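Local coordinates for protein N-isopropylammelide isopropylaminohydrolase (Burkholderia multivorans ATCC 17616, PDB 6NBO) that belongs to the amidohydrolase family, with a TIM-barrel domain that binds zinc ions and a smaller beta-rich part beside it, at residues Leu25-Glu30 against Ala365-Val370; Arg136-Val141 against Ala180-Leu185; Ile156-Gln161 against Ala172-Ala177; Ile233-Ala238 against Leu266-Glu271; Arg385-Ser390 against Val395-Ala400. One frame throughout, in Å; residues are numbered along the deposited sequence. Where two conformers were deposited one is given.

Contact 1 (Leu25-Glu30 against Ala365-Val370); sequences LDILIE and ADVVLV
No ring, amide or other flat side chain mediates the meeting of Ile27 and Ile29 with Ala365 and Val367; the surfaces that touch are methyl and methylene groups throughout. Ile29 makes the tightest fit. The CB of Ala365 settles alongside its branched chain, 3.6 Å from Ile29 CG2 and 3.8 Å from Ile29 CG1, and therefore touches both branches at once. With CG2 of Ile29 anti to the backbone N and CG1 beside it (chi1 -70°), the outer arm runs on past the alanine methyl to Val367, where Ile29 CD1 lies 4.2 Å from Val367 CG2. The second branch of the valine serves the other isoleucine, Ile27 CD1 standing 4.4 Å from Val367 CG1. Val367 thus divides its two methyls between the two isoleucines. The backbones diverge along this line, the CA atoms being 6.4 Å apart at Ile29 and Ala365 but 9.2 Å apart at Ile27 and Val367, and at the wider end valine replaces alanine as the isoleucine's partner. Strand 25-30 belongs to a four-stranded mixed sheet near the N-terminus, whereas strand 367-370 lies between strands 56-66 and 387-390. Ala57 touches Ile27 and Val367, while Ile34 packs on both Ile27 and Ala365. Asp366, between Ala365 and Val367, points away from the contact and bonds through its carboxylate to Thr121 OG1 and Ser391 N. Since all four touching residues are buried and the contact itself is purely apolar, cohesion between the two layers here probably rests on shape and exclusion of water.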
# COMPACT_ATOMS: atom_id res chain seq x y z
N LEU A 25 10.14 -24.22 -11.66
CA LEU A 25 10.10 -25.08 -10.48
C LEU A 25 8.64 -25.34 -10.11
O LEU A 25 7.72 -24.82 -10.74
CB LEU A 25 10.87 -24.45 -9.31
CG LEU A 25 10.64 -22.98 -8.96
CD1 LEU A 25 9.27 -22.70 -8.35
CD2 LEU A 25 11.74 -22.50 -8.02
N ASP A 26 8.45 -26.16 -9.07
CA ASP A 26 7.15 -26.37 -8.47
C ASP A 26 7.10 -25.67 -7.11
O ASP A 26 8.13 -25.45 -6.47
CB ASP A 26 6.83 -27.86 -8.26
CG ASP A 26 7.01 -28.68 -9.52
OD1 ASP A 26 6.85 -28.17 -10.64
OD2 ASP A 26 7.30 -29.88 -9.36
N ILE A 27 5.89 -25.34 -6.68
CA ILE A 27 5.66 -24.74 -5.38
C ILE A 27 4.66 -25.62 -4.64
O ILE A 27 3.51 -25.74 -5.07
CB ILE A 27 5.12 -23.30 -5.48
CG1 ILE A 27 6.10 -22.40 -6.24
CG2 ILE A 27 4.85 -22.72 -4.08
CD1 ILE A 27 5.54 -20.98 -6.54
N LEU A 28 5.11 -26.24 -3.55
CA LEU A 28 4.24 -27.03 -2.70
C LEU A 28 3.72 -26.17 -1.56
O LEU A 28 4.51 -25.56 -0.83
CB LEU A 28 4.97 -28.25 -2.14
CG LEU A 28 4.14 -29.13 -1.20
CD1 LEU A 28 2.95 -29.75 -1.93
CD2 LEU A 28 5.00 -30.23 -0.54
N ILE A 29 2.41 -26.15 -1.39
CA ILE A 29 1.75 -25.36 -0.36
C ILE A 29 1.08 -26.32 0.60
O ILE A 29 0.43 -27.28 0.17
CB ILE A 29 0.71 -24.39 -0.98
CG1 ILE A 29 1.43 -23.29 -1.75
CG2 ILE A 29 -0.23 -23.84 0.08
CD1 ILE A 29 0.56 -22.63 -2.80
N GLU A 30 1.25 -26.08 1.90
CA GLU A 30 0.47 -26.82 2.89
C GLU A 30 -0.06 -25.85 3.93
O GLU A 30 0.67 -24.99 4.42
CB GLU A 30 1.32 -27.92 3.55
CG GLU A 30 1.79 -28.94 2.52
CD GLU A 30 2.52 -30.11 3.12
OE1 GLU A 30 2.84 -30.07 4.33
OE2 GLU A 30 2.77 -31.09 2.37
N ALA A 365 1.40 -18.45 1.83
CA ALA A 365 1.21 -18.99 0.49
C ALA A 365 0.27 -18.09 -0.32
O ALA A 365 -0.89 -18.42 -0.61
CB ALA A 365 0.68 -20.42 0.57
N ASP A 366 0.79 -16.91 -0.68
CA ASP A 366 0.15 -16.00 -1.63
C ASP A 366 0.89 -16.13 -2.96
O ASP A 366 2.08 -15.81 -3.04
CB ASP A 366 0.19 -14.55 -1.15
CG ASP A 366 -0.59 -14.33 0.16
OD1 ASP A 366 -1.25 -15.27 0.66
OD2 ASP A 366 -0.54 -13.20 0.69
N VAL A 367 0.20 -16.60 -3.99
CA VAL A 367 0.83 -16.89 -5.27
C VAL A 367 -0.08 -16.39 -6.38
O VAL A 367 -1.28 -16.66 -6.38
CB VAL A 367 1.13 -18.40 -5.46
CG1 VAL A 367 1.87 -18.62 -6.77
CG2 VAL A 367 1.95 -18.95 -4.29
N VAL A 368 0.51 -15.67 -7.33
CA VAL A 368 -0.21 -15.07 -8.45
C VAL A 368 0.47 -15.55 -9.72
O VAL A 368 1.67 -15.32 -9.91
CB VAL A 368 -0.20 -13.54 -8.36
CG1 VAL A 368 -0.94 -12.89 -9.55
CG2 VAL A 368 -0.81 -13.10 -7.03
N LEU A 369 -0.27 -16.25 -10.59
CA LEU A 369 0.28 -16.75 -11.85
C LEU A 369 -0.13 -15.82 -12.98
O LEU A 369 -1.30 -15.45 -13.08
CB LEU A 369 -0.20 -18.17 -12.15
CG LEU A 369 0.10 -19.24 -11.10
CD1 LEU A 369 -0.23 -20.62 -11.69
CD2 LEU A 369 1.56 -19.15 -10.65
N VAL A 370 0.84 -15.47 -13.85
CA VAL A 370 0.56 -14.66 -15.04
C VAL A 370 1.31 -15.24 -16.23
O VAL A 370 2.44 -15.73 -16.10
CB VAL A 370 0.95 -13.17 -14.85
CG1 VAL A 370 0.03 -12.52 -13.86
CG2 VAL A 370 2.41 -13.02 -14.43

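Contact 2 (Arg136-Val141 against Ala180-Leu185); sequences RHLHRV and AGADLL
Segments 136-141 and 180-185 come nearest at Leu138 and Ala182, whose CA atoms are 7.5 Å apart. The arrangement belongs to the TIM-barrel fold, in which helices packed outside the strands are joined to the next strand by short connections. Here the connection between helix 170-180 and strand 184-188 opens with a Schellman motif: Gly181, at a phi of 136°, is the first residue to leave helical geometry, and two bonds return from the turn into the last turn of the helix. At those backbone angles a CB would be pressed against the carbonyl O of Ala180, which suits glycine.

Leu138 makes the close contacts from helix 136-147. Its CG is anti to the backbone N (chi1 177°), a torsion that sends the forked end out from the helix, and the two methyls then part company, one to each side of Gly181, which lets the leucine touch the chain both before and after the turn. The same side chain rests on Ile156 of strand 153-159 and on Ala177 of helix 170-180, filling the corner where two helices and a strand come together.

Polar anchoring comes from farther along helix 136-147. Arg145 forms a salt bridge through NH1 with Asp183 OD2 and donates through NH2 to Gly181 O, clamping the connection on both sides of Ala182. Across the apolar junction, Leu138 CD2 lies 4.1 Å from Ala180 CB, and Leu138 CD1 lies 4.2 Å from Ala182 CB.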
# COMPACT_ATOMS: atom_id res chain seq x y z
N ARG A 136 -17.12 6.37 12.02
CA ARG A 136 -18.03 5.63 11.15
C ARG A 136 -17.29 5.00 9.97
O ARG A 136 -17.55 3.84 9.62
CB ARG A 136 -19.16 6.52 10.64
CG ARG A 136 -19.99 5.80 9.58
CD ARG A 136 -21.39 6.33 9.45
NE ARG A 136 -21.47 7.79 9.53
CZ ARG A 136 -21.10 8.62 8.56
NH1 ARG A 136 -21.25 9.93 8.74
NH2 ARG A 136 -20.57 8.15 7.44
N HIS A 137 -16.39 5.75 9.33
CA HIS A 137 -15.64 5.17 8.22
C HIS A 137 -14.74 4.04 8.70
O HIS A 137 -14.61 3.00 8.04
CB HIS A 137 -14.80 6.23 7.50
CG HIS A 137 -15.57 7.44 7.07
ND1 HIS A 137 -16.71 7.36 6.30
CD2 HIS A 137 -15.36 8.76 7.30
CE1 HIS A 137 -17.17 8.58 6.08
NE2 HIS A 137 -16.37 9.45 6.67
N LEU A 138 -14.08 4.24 9.84
CA LEU A 138 -13.25 3.18 10.42
C LEU A 138 -14.06 1.91 10.65
O LEU A 138 -13.63 0.81 10.27
CB LEU A 138 -12.63 3.67 11.73
CG LEU A 138 -11.80 2.60 12.44
CD1 LEU A 138 -10.63 2.18 11.54
CD2 LEU A 138 -11.31 3.12 13.80
N HIS A 139 -15.23 2.03 11.28
CA HIS A 139 -16.04 0.85 11.55
C HIS A 139 -16.43 0.11 10.27
O HIS A 139 -16.45 -1.12 10.24
CB HIS A 139 -17.30 1.23 12.34
CG HIS A 139 -17.03 1.58 13.78
ND1 HIS A 139 -16.19 0.85 14.58
CD2 HIS A 139 -17.49 2.60 14.55
CE1 HIS A 139 -16.13 1.41 15.78
NE2 HIS A 139 -16.92 2.46 15.79
N ARG A 140 -16.73 0.86 9.20
CA ARG A 140 -17.08 0.20 7.94
C ARG A 140 -15.89 -0.56 7.35
O ARG A 140 -16.04 -1.68 6.85
CB ARG A 140 -17.62 1.22 6.93
CG ARG A 140 -18.88 1.97 7.38
CD ARG A 140 -20.11 1.06 7.53
NE ARG A 140 -20.05 0.19 8.70
CZ ARG A 140 -20.48 0.52 9.92
NH1 ARG A 140 -20.37 -0.34 10.92
NH2 ARG A 140 -21.01 1.72 10.14
N VAL A 141 -14.70 0.04 7.38
CA VAL A 141 -13.53 -0.66 6.87
C VAL A 141 -13.15 -1.82 7.78
O VAL A 141 -12.71 -2.87 7.29
CB VAL A 141 -12.36 0.33 6.68
CG1 VAL A 141 -11.09 -0.40 6.23
CG2 VAL A 141 -12.76 1.40 5.65
N ALA A 180 -9.78 1.16 18.72
CA ALA A 180 -10.83 0.39 18.08
C ALA A 180 -10.31 -0.56 17.00
O ALA A 180 -11.08 -1.37 16.50
CB ALA A 180 -11.87 1.32 17.45
N GLY A 181 -9.04 -0.46 16.62
CA GLY A 181 -8.54 -1.41 15.65
C GLY A 181 -7.70 -0.83 14.53
O GLY A 181 -7.09 -1.59 13.78
N ALA A 182 -7.65 0.50 14.40
CA ALA A 182 -6.71 1.08 13.45
C ALA A 182 -5.29 0.69 13.87
O ALA A 182 -4.96 0.68 15.06
CB ALA A 182 -6.85 2.60 13.38
N ASP A 183 -4.47 0.32 12.89
CA ASP A 183 -3.13 -0.17 13.18
C ASP A 183 -2.13 0.97 13.36
O ASP A 183 -1.22 0.88 14.19
CB ASP A 183 -2.66 -1.09 12.07
CG ASP A 183 -3.62 -2.21 11.87
OD1 ASP A 183 -3.75 -3.01 12.80
OD2 ASP A 183 -4.32 -2.21 10.84
N LEU A 184 -2.27 2.02 12.57
CA LEU A 184 -1.26 3.07 12.45
C LEU A 184 -1.94 4.42 12.57
O LEU A 184 -3.12 4.57 12.26
CB LEU A 184 -0.53 2.99 11.09
CG LEU A 184 0.28 1.72 10.86
CD1 LEU A 184 0.60 1.56 9.39
CD2 LEU A 184 1.56 1.77 11.67
N LEU A 185 -1.17 5.41 13.02
CA LEU A 185 -1.68 6.77 13.09
C LEU A 185 -1.28 7.52 11.82
O LEU A 185 -0.13 7.45 11.40
CB LEU A 185 -1.15 7.49 14.33
CG LEU A 185 -1.78 8.85 14.60
CD1 LEU A 185 -3.30 8.71 14.74
CD2 LEU A 185 -1.17 9.47 15.86

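Contact 3 (Ile156-Gln161 against Ala172-Ala177); sequences IVAFPQ and ALLADA
Ala177, whose methyl meets Ala158 across the contact, is fixed in its helix by the bond from its backbone N to Leu173 O, at 2.8 Å. The two alanine methyls abut, with Ala177 CB 3.7 Å from Ala158 CB, and this lets the helix come close to the strand: the CA atoms of the pair are 6.4 Å apart. One turn earlier, Leu174 supplies the bulk. Its CG, anti to the carbonyl carbon (chi1 -70°), turns both methyls toward Pro160, and the two side chains cross at about a right angle. CD1 of Leu174 sits 3.9 Å from Pro160 CG, while CD2 of the leucine is 4.0 Å from Pro160 CD and 3.8 Å from Ala158 O. Pro160 is the centre of an inverse gamma turn, where the chain bends as the strand ends, so the leucine covers that bend. Phe159, between the two contacting residues, points away from the helix and stacks on His218, a zinc ligand; the side chain of Pro160 itself is about 11 Å from a zinc ion.

The contact joins the first strand and the helix of the beta-alpha-beta unit made by strand 153-159, helix 170-180 and strand 184-188. Strand 153-159 runs between strands 120-128 and 184-188, with Ile156 also resting on helix 136-147, while helix 170-180 meets helix 197-211 through Ala175.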
# COMPACT_ATOMS: atom_id res chain seq x y z
N ILE A 156 -4.69 -0.62 8.59
CA ILE A 156 -5.54 0.57 8.58
C ILE A 156 -4.79 1.73 9.24
O ILE A 156 -4.36 1.61 10.40
CB ILE A 156 -6.88 0.31 9.30
CG1 ILE A 156 -7.73 -0.70 8.49
CG2 ILE A 156 -7.62 1.63 9.50
CD1 ILE A 156 -8.93 -1.25 9.28
N VAL A 157 -4.68 2.85 8.52
CA VAL A 157 -4.10 4.09 9.04
C VAL A 157 -5.25 5.04 9.38
O VAL A 157 -6.03 5.41 8.49
CB VAL A 157 -3.16 4.75 8.03
CG1 VAL A 157 -2.44 5.93 8.68
CG2 VAL A 157 -2.16 3.74 7.47
N ALA A 158 -5.34 5.46 10.64
CA ALA A 158 -6.37 6.42 11.06
C ALA A 158 -5.95 7.81 10.59
O ALA A 158 -5.02 8.40 11.15
CB ALA A 158 -6.54 6.38 12.57
N PHE A 159 -6.65 8.36 9.59
CA PHE A 159 -6.19 9.53 8.84
C PHE A 159 -7.07 10.75 9.11
O PHE A 159 -8.20 10.82 8.62
CB PHE A 159 -6.18 9.20 7.34
CG PHE A 159 -5.73 10.33 6.45
CD1 PHE A 159 -4.54 11.02 6.70
CD2 PHE A 159 -6.48 10.69 5.33
CE1 PHE A 159 -4.12 12.06 5.88
CE2 PHE A 159 -6.07 11.73 4.50
CZ PHE A 159 -4.88 12.42 4.78
N PRO A 160 -6.59 11.75 9.86
CA PRO A 160 -7.37 12.99 10.10
C PRO A 160 -7.27 13.90 8.87
O PRO A 160 -6.52 14.88 8.83
CB PRO A 160 -6.71 13.58 11.34
CG PRO A 160 -5.22 13.18 11.16
CD PRO A 160 -5.25 11.80 10.50
N GLN A 161 -8.10 13.56 7.87
CA GLN A 161 -7.97 14.15 6.54
C GLN A 161 -8.05 15.67 6.56
O GLN A 161 -7.37 16.34 5.79
CB GLN A 161 -9.04 13.56 5.61
CG GLN A 161 -9.30 14.34 4.31
CD GLN A 161 -8.25 14.11 3.24
OE1 GLN A 161 -8.41 13.25 2.37
NE2 GLN A 161 -7.17 14.88 3.30
N ALA A 172 -8.47 13.12 20.57
CA ALA A 172 -9.08 12.01 21.31
C ALA A 172 -9.73 11.00 20.37
O ALA A 172 -9.74 9.80 20.65
CB ALA A 172 -10.09 12.54 22.32
N LEU A 173 -10.27 11.48 19.26
CA LEU A 173 -10.89 10.58 18.29
C LEU A 173 -9.86 9.65 17.67
O LEU A 173 -10.12 8.46 17.47
CB LEU A 173 -11.60 11.40 17.22
CG LEU A 173 -12.54 10.66 16.29
CD1 LEU A 173 -13.70 10.03 17.09
CD2 LEU A 173 -13.05 11.65 15.29
N LEU A 174 -8.68 10.19 17.34
CA LEU A 174 -7.61 9.38 16.78
C LEU A 174 -7.15 8.33 17.77
O LEU A 174 -6.84 7.20 17.38
CB LEU A 174 -6.44 10.29 16.37
CG LEU A 174 -6.70 11.19 15.15
CD1 LEU A 174 -5.57 12.22 14.94
CD2 LEU A 174 -6.88 10.34 13.90
N ALA A 175 -7.06 8.69 19.05
CA ALA A 175 -6.76 7.70 20.07
C ALA A 175 -7.83 6.61 20.10
O ALA A 175 -7.52 5.41 20.18
CB ALA A 175 -6.63 8.37 21.44
N ASP A 176 -9.10 7.01 20.06
CA ASP A 176 -10.19 6.04 20.00
C ASP A 176 -10.06 5.14 18.78
O ASP A 176 -10.38 3.95 18.84
CB ASP A 176 -11.54 6.75 19.97
CG ASP A 176 -11.86 7.44 21.27
OD1 ASP A 176 -11.14 7.20 22.26
OD2 ASP A 176 -12.83 8.23 21.29
N ALA A 177 -9.60 5.70 17.65
CA ALA A 177 -9.46 4.90 16.44
C ALA A 177 -8.42 3.81 16.63
O ALA A 177 -8.63 2.65 16.23
CB ALA A 177 -9.09 5.79 15.25

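Contact 4 (Ile233-Ala238 against Leu266-Glu271); sequences ILQRTA and LARMAE
Leu234 and Gln235 meet Arg268 and Met269 where helix 223-239 runs beside helix 259-272. Just before them, Ile233 turns to the barrel strand 246-250, touching Val246 and Ile248. Its carbonyl O accepts two donors from Thr237: the backbone N, and OG1 at 2.8 Å, the hydroxyl lying 42° out of the carbonyl plane. Leu234 then provides the main apolar surface. Its CG is anti to the carbonyl carbon (chi1 -62°), and both methyls rest against Met269 CG, with Leu234 CD1 at 3.8 Å and Leu234 CD2 at 3.9 Å. CD1 also stands over one face of the Arg268 guanidinium, 4.2 Å above its plane and displaced toward the rim, while Leu234 CB lies 3.7 Å from Arg268 NH2. Gln235 follows at the exposed border, its CG coming to the edge of the guanidinium, 3.8 Å from Arg268 NH2. The Arg268 chain, bent at chi3, carries its guanidinium alongside Leu234 and Gln235. The polar ends of Arg268 and Gln235 converge on Asp231, one turn back from Gln235: OD1 forms a salt bridge with Arg268 NH1, and OD2 accepts from Gln235 NE2. Farther on, Thr237 faces inward to Val246 and to Phe205 of helix 197-211. Over segments 233-238 and 266-271 the axes come within 10.7 Å and run 27° from parallel, as expected of neighbouring outer helices of a TIM barrel.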
# COMPACT_ATOMS: atom_id res chain seq x y z
N ILE A 233 9.80 15.62 11.59
CA ILE A 233 9.30 14.25 11.74
C ILE A 233 10.44 13.29 12.04
O ILE A 233 10.35 12.44 12.94
CB ILE A 233 8.53 13.85 10.47
CG1 ILE A 233 7.22 14.64 10.39
CG2 ILE A 233 8.28 12.35 10.44
CD1 ILE A 233 6.63 14.70 8.99
N LEU A 234 11.55 13.41 11.30
CA LEU A 234 12.68 12.51 11.50
C LEU A 234 13.34 12.74 12.86
O LEU A 234 13.79 11.79 13.51
CB LEU A 234 13.69 12.68 10.37
CG LEU A 234 13.18 12.34 8.96
CD1 LEU A 234 14.23 12.63 7.91
CD2 LEU A 234 12.74 10.88 8.88
N GLN A 235 13.43 14.00 13.29
CA GLN A 235 13.95 14.30 14.63
C GLN A 235 13.15 13.57 15.70
O GLN A 235 13.72 12.95 16.61
CB GLN A 235 13.90 15.80 14.90
CG GLN A 235 14.96 16.63 14.25
CD GLN A 235 15.01 18.01 14.87
OE1 GLN A 235 14.92 18.14 16.09
NE2 GLN A 235 15.13 19.04 14.05
N ARG A 236 11.83 13.67 15.62
CA ARG A 236 10.98 13.02 16.61
C ARG A 236 11.10 11.51 16.52
O ARG A 236 11.15 10.82 17.55
CB ARG A 236 9.53 13.48 16.41
CG ARG A 236 8.69 13.46 17.66
CD ARG A 236 9.11 14.58 18.61
NE ARG A 236 8.58 14.37 19.96
CZ ARG A 236 9.32 14.09 21.02
NH1 ARG A 236 8.75 13.91 22.21
NH2 ARG A 236 10.65 14.00 20.91
N THR A 237 11.15 10.97 15.30
CA THR A 237 11.32 9.53 15.10
C THR A 237 12.57 9.03 15.80
O THR A 237 12.55 7.98 16.47
CB THR A 237 11.39 9.22 13.61
OG1 THR A 237 10.20 9.68 12.95
CG2 THR A 237 11.55 7.72 13.39
N ALA A 238 13.68 9.74 15.63
CA ALA A 238 14.93 9.35 16.27
C ALA A 238 14.85 9.51 17.78
O ALA A 238 15.27 8.63 18.53
CB ALA A 238 16.09 10.18 15.70
N LEU A 266 17.42 11.67 2.77
CA LEU A 266 17.26 10.25 2.48
C LEU A 266 18.19 9.41 3.34
O LEU A 266 17.82 8.31 3.78
CB LEU A 266 17.52 9.98 1.00
CG LEU A 266 16.49 10.50 0.01
CD1 LEU A 266 17.04 10.27 -1.40
CD2 LEU A 266 15.14 9.80 0.20
N ALA A 267 19.41 9.90 3.58
CA ALA A 267 20.34 9.17 4.44
C ALA A 267 19.75 8.99 5.83
O ALA A 267 19.83 7.90 6.41
CB ALA A 267 21.69 9.88 4.51
N ARG A 268 19.12 10.03 6.36
CA ARG A 268 18.50 9.94 7.68
C ARG A 268 17.33 8.97 7.67
O ARG A 268 17.17 8.18 8.61
CB ARG A 268 18.04 11.32 8.14
CG ARG A 268 19.20 12.26 8.43
CD ARG A 268 18.73 13.69 8.57
NE ARG A 268 17.86 13.86 9.73
CZ ARG A 268 17.18 14.97 9.98
NH1 ARG A 268 17.28 15.99 9.15
NH2 ARG A 268 16.41 15.05 11.06
N MET A 269 16.50 9.02 6.63
CA MET A 269 15.40 8.07 6.52
C MET A 269 15.91 6.64 6.47
O MET A 269 15.35 5.75 7.13
CB MET A 269 14.56 8.40 5.28
CG MET A 269 13.99 9.82 5.33
SD MET A 269 13.30 10.35 3.77
CE MET A 269 12.02 9.13 3.61
N ALA A 270 16.97 6.38 5.70
CA ALA A 270 17.51 5.02 5.64
C ALA A 270 17.96 4.56 7.02
O ALA A 270 17.64 3.45 7.46
CB ALA A 270 18.67 4.96 4.65
N GLU A 271 18.70 5.42 7.73
CA GLU A 271 19.17 5.10 9.07
C GLU A 271 18.02 4.74 10.00
O GLU A 271 18.13 3.81 10.80
CB GLU A 271 19.97 6.29 9.62
CG GLU A 271 20.46 6.12 11.05
CD GLU A 271 21.32 4.88 11.23
OE1 GLU A 271 22.14 4.59 10.33
OE2 GLU A 271 21.16 4.19 12.25

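Contact 5 (Arg385-Ser390 against Val395-Ala400); sequences RRLVVS and VARNGA
Leu387 extends its CG anti to the backbone N (chi1 180°), and Arg397, extended from CG to NE, lies beside it on one face of the hairpin, pointing the same way. Leu387 CD1 covers one face of the Arg397 guanidinium, 3.7 Å above the plane and toward its rim. Arg397 NH1 forms a salt bridge with Glu50 and donates, in plane, to a water at 2.9 Å that in turn donates to Arg386 O. On the other face Val388 packs on Ala396, and Val388 CG1 also meets Val395 CG2 at 3.7 Å.

Both Val395 and Ala396 face Val388, a classic beta bulge. Val388 O takes a nearly straight bond from Val395 N (2.9 Å, 169°) and a weak one from Ala396 N (3.4 Å), while Val388 N donates to Ala396 O. Asn398 N bonds to Arg386 O at 3.0 Å. The type I' turn from Arg397 to Ala400 brings Gly399 N to Arg385 O, a weak bond (133°); a water that accepts from Gly399 N and donates to Arg385 O also links the two. Backbone bonding therefore sets the register of this antiparallel hairpin, and a water provides a second path where the Gly399 N-H is poorly aligned.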
# COMPACT_ATOMS: atom_id res chain seq x y z
N ARG A 385 -4.54 -12.10 -14.12
CA ARG A 385 -4.07 -13.08 -13.14
C ARG A 385 -4.76 -14.41 -13.43
O ARG A 385 -5.96 -14.57 -13.17
CB ARG A 385 -4.36 -12.63 -11.71
CG ARG A 385 -3.96 -11.21 -11.36
CD ARG A 385 -2.54 -10.84 -11.79
NE ARG A 385 -2.53 -9.96 -12.96
CZ ARG A 385 -2.58 -8.63 -12.89
NH1 ARG A 385 -2.66 -8.02 -11.71
NH2 ARG A 385 -2.55 -7.91 -14.00
N ARG A 386 -4.02 -15.35 -14.00
CA ARG A 386 -4.61 -16.64 -14.31
C ARG A 386 -5.07 -17.36 -13.05
O ARG A 386 -6.13 -18.01 -13.04
CB ARG A 386 -3.62 -17.51 -15.08
CG ARG A 386 -4.25 -18.82 -15.50
CD ARG A 386 -3.21 -19.87 -15.74
NE ARG A 386 -2.40 -19.56 -16.90
CZ ARG A 386 -1.25 -20.16 -17.17
NH1 ARG A 386 -0.79 -21.10 -16.35
NH2 ARG A 386 -0.56 -19.82 -18.25
N LEU A 387 -4.30 -17.25 -11.98
CA LEU A 387 -4.58 -17.91 -10.71
C LEU A 387 -4.15 -16.98 -9.58
O LEU A 387 -3.08 -16.38 -9.65
CB LEU A 387 -3.82 -19.24 -10.58
CG LEU A 387 -4.06 -20.01 -9.27
CD1 LEU A 387 -5.50 -20.52 -9.22
CD2 LEU A 387 -3.09 -21.17 -9.15
N VAL A 388 -4.99 -16.85 -8.56
CA VAL A 388 -4.61 -16.17 -7.33
C VAL A 388 -4.83 -17.16 -6.20
O VAL A 388 -5.93 -17.72 -6.05
CB VAL A 388 -5.38 -14.86 -7.09
CG1 VAL A 388 -4.88 -14.19 -5.81
CG2 VAL A 388 -5.22 -13.91 -8.28
N VAL A 389 -3.77 -17.41 -5.43
CA VAL A 389 -3.83 -18.20 -4.21
C VAL A 389 -3.55 -17.25 -3.06
O VAL A 389 -2.60 -16.46 -3.12
CB VAL A 389 -2.80 -19.34 -4.23
CG1 VAL A 389 -2.86 -20.13 -2.92
CG2 VAL A 389 -3.04 -20.24 -5.43
N SER A 390 -4.37 -17.32 -2.02
CA SER A 390 -4.18 -16.45 -0.88
C SER A 390 -4.27 -17.29 0.38
O SER A 390 -5.25 -18.00 0.58
CB SER A 390 -5.22 -15.33 -0.86
OG SER A 390 -5.02 -14.50 0.26
N VAL A 395 -8.39 -18.46 -4.65
CA VAL A 395 -9.43 -17.46 -4.48
C VAL A 395 -9.86 -16.81 -5.78
O VAL A 395 -10.94 -16.18 -5.82
CB VAL A 395 -9.01 -16.37 -3.46
CG1 VAL A 395 -8.85 -16.96 -2.09
CG2 VAL A 395 -7.70 -15.67 -3.90
N ALA A 396 -9.09 -16.91 -6.86
CA ALA A 396 -9.47 -16.25 -8.09
C ALA A 396 -8.86 -16.99 -9.27
O ALA A 396 -7.77 -17.56 -9.17
CB ALA A 396 -9.02 -14.78 -8.10
N ARG A 397 -9.58 -16.98 -10.39
CA ARG A 397 -9.05 -17.50 -11.64
C ARG A 397 -9.44 -16.54 -12.76
O ARG A 397 -10.56 -16.02 -12.77
CB ARG A 397 -9.58 -18.90 -11.98
CG ARG A 397 -9.16 -20.01 -11.02
CD ARG A 397 -9.74 -21.34 -11.50
NE ARG A 397 -9.43 -22.45 -10.60
CZ ARG A 397 -8.28 -23.13 -10.63
NH1 ARG A 397 -7.34 -22.81 -11.50
NH2 ARG A 397 -8.09 -24.13 -9.78
N ASN A 398 -8.50 -16.31 -13.67
CA ASN A 398 -8.69 -15.45 -14.84
C ASN A 398 -9.33 -14.12 -14.43
O ASN A 398 -10.26 -13.60 -15.05
CB ASN A 398 -9.48 -16.18 -15.91
CG ASN A 398 -8.69 -17.35 -16.49
OD1 ASN A 398 -7.47 -17.24 -16.70
ND2 ASN A 398 -9.35 -18.47 -16.70
N GLY A 399 -8.78 -13.54 -13.37
CA GLY A 399 -9.13 -12.20 -12.95
C GLY A 399 -10.44 -12.06 -12.22
O GLY A 399 -10.90 -10.93 -12.03
N ALA A 400 -11.06 -13.16 -11.79
CA ALA A 400 -12.36 -13.10 -11.13
C ALA A 400 -12.36 -14.05 -9.95
O ALA A 400 -11.82 -15.15 -10.03
CB ALA A 400 -13.50 -13.45 -12.11
O HOH W 1 -7.68 -14.11 -10.95
O HOH W 2 -6.81 -20.63 -13.39

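Contacts 1 and 5 share the beta-rich part, strands 367-370 and 387-390 being hydrogen-bonded neighbours; contact 1 joins layers by apolar side chains alone, whereas contact 5 joins strands within a layer by backbone bonds and ends at a hydrated turn. Contacts 2 and 3, whose centres are about 7 Å apart, both involve helix 170-180 and strand 153-159 or its neighbour 184-188, and each sets one leucine against small residues in the buried wall of the barrel, contact 3 adding a proline and an alanine pair. Contact 4 lies farther round, its centre about 23 Å from that of contact 3. Only partly buried, it pairs two helices and adds a charged border to its leucine-methionine core.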